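Local coordinates for protein exopolygalacturonase (Yersinia enterocolitica, PDB 2UVF) that hydrolyses pectin-derived polygalacturonate from the chain end as a family 28 glycoside hydrolase, binding digalacturonic acid on its right-handed parallel beta-helix, at residues G319-L322 with K323-Y326. Numbering follows the deposited sequence.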
loop_
_atom_site.group_PDB
_atom_site.type_symbol
_atom_site.label_atom_id
_atom_site.label_comp_id
_atom_site.label_asym_id
_atom_site.label_seq_id
_atom_site.Cartn_x
_atom_site.Cartn_y
_atom_site.Cartn_z
ATOM N N GLY A 319 29.828 -13.384 -8.634
ATOM C CA GLY A 319 30.258 -14.080 -7.439
ATOM C C GLY A 319 29.212 -14.449 -6.417
ATOM O O GLY A 319 29.484 -15.285 -5.553
ATOM N N MET A 320 28.021 -13.847 -6.514
ATOM C CA MET A 320 26.926 -14.102 -5.558
ATOM C C MET A 320 26.391 -15.491 -5.733
ATOM O O MET A 320 26.372 -15.996 -6.846
ATOM C CB MET A 320 25.764 -13.149 -5.796
ATOM C CG MET A 320 26.074 -11.698 -5.595
ATOM S SD MET A 320 24.633 -10.744 -5.017
ATOM C CE MET A 320 25.477 -9.177 -4.865
ATOM N N ASP A 321 25.935 -16.124 -4.657
ATOM C CA ASP A 321 25.130 -17.307 -4.887
ATOM C C ASP A 321 23.754 -16.874 -5.404
ATOM O O ASP A 321 23.399 -15.687 -5.331
ATOM C CB ASP A 321 25.078 -18.277 -3.688
ATOM C CG ASP A 321 24.577 -17.641 -2.394
ATOM O OD1 ASP A 321 23.632 -16.831 -2.417
ATOM O OD2 ASP A 321 25.127 -17.995 -1.320
ATOM N N LEU A 322 23.014 -17.831 -5.948
ATOM C CA LEU A 322 21.660 -17.622 -6.440
ATOM C C LEU A 322 20.725 -17.027 -5.396
ATOM O O LEU A 322 20.048 -16.027 -5.691
ATOM C CB LEU A 322 21.092 -18.943 -6.949
ATOM C CG LEU A 322 19.802 -18.941 -7.764
ATOM C CD1 LEU A 322 20.000 -18.118 -8.987
ATOM C CD2 LEU A 322 19.481 -20.370 -8.147
ATOM N N LYS A 323 20.690 -17.612 -4.188
ATOM C CA LYS A 323 19.816 -17.112 -3.122
ATOM C C LYS A 323 19.923 -15.585 -2.967
ATOM O O LYS A 323 18.909 -14.885 -3.044
ATOM C CB LYS A 323 20.041 -17.825 -1.784
ATOM C CG LYS A 323 19.403 -17.077 -0.587
ATOM C CD LYS A 323 19.364 -17.877 0.714
ATOM C CE LYS A 323 19.201 -16.958 1.935
ATOM N NZ LYS A 323 20.440 -16.148 2.219
ATOM N N ASN A 324 21.149 -15.086 -2.776
ATOM C CA ASN A 324 21.402 -13.654 -2.624
ATOM C C ASN A 324 21.198 -12.829 -3.891
ATOM O O ASN A 324 20.832 -11.657 -3.810
ATOM C CB ASN A 324 22.815 -13.389 -2.064
ATOM C CG ASN A 324 22.906 -13.601 -0.557
ATOM O OD1 ASN A 324 23.835 -14.257 -0.072
ATOM N ND2 ASN A 324 21.946 -13.054 0.188
ATOM N N ALA A 325 21.483 -13.424 -5.046
ATOM C CA ALA A 325 21.350 -12.728 -6.315
ATOM C C ALA A 325 19.863 -12.463 -6.615
ATOM O O ALA A 325 19.482 -11.359 -6.988
ATOM C CB ALA A 325 22.011 -13.519 -7.435
ATOM N N TYR A 326 19.045 -13.483 -6.414
ATOM C CA TYR A 326 17.593 -13.375 -6.518
ATOM C C TYR A 326 16.960 -12.449 -5.456
ATOM O O TYR A 326 16.073 -11.629 -5.782
ATOM C CB TYR A 326 16.977 -14.782 -6.473
ATOM C CG TYR A 326 15.530 -14.839 -6.893
ATOM C CD1 TYR A 326 15.166 -14.790 -8.253
ATOM C CD2 TYR A 326 14.510 -14.954 -5.927
ATOM C CE1 TYR A 326 13.798 -14.851 -8.639
ATOM C CE2 TYR A 326 13.162 -15.004 -6.296
ATOM C CZ TYR A 326 12.818 -14.943 -7.647
ATOM O OH TYR A 326 11.503 -15.007 -7.987
#
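D321 caps the helix that starts at L322 by turning its carboxylate back towards the N-H groups of the first turn, where OD1 accepts the backbone N-H of N324 at 3.1 Å. The bond is almost straight (171°) and meets OD1 nearly along its C-O axis. CG lies between the backbone N and the carbonyl carbon (chi1 57°), the rotation that brings OD1 to the N324 amide. Aspartate suits this N-cap because its short side chain sets an acceptor within reach of an amide that has no helical carbonyl one turn earlier; the helix end would probably favour its negative charge. The side-chain amide of N324 sits beside the carboxylate at an oblique crossing, the planes nearly parallel (14°) but not stacked face to face; OD1 of N324 and OD1 of D321, 3.5 Å apart, are both acceptors and do not bond.

Behind the cap, the main chain begins its regular pattern: A325 N donates to D321 O at 3.0 Å, and Y326 N to L322 O at 2.8 Å. M320, just before the cap, bends across the side of this turn. Its CB packs 4.1 Å from CB of A325, while SD comes within 4.0 Å of CA of A325. Methionine's flexible thioether can follow the helix surface.

G319 ends helix 307-317 in a Schellman motif with positive phi, easy for glycine, so the chain passes from one helix end to the next N-cap within two residues. A325 is buried between M320 and V312, A315 and V316 of helix 307-317, its small methyl letting that helix pack close; L322's branched apolar side chain suits packing on V312. From helix 322-328, Y326 combines a buried ring with a hydroxyl hydrogen-bonded to ND2 of N378, joining this helical excursion to the beta-helix loops near the bound galacturonate.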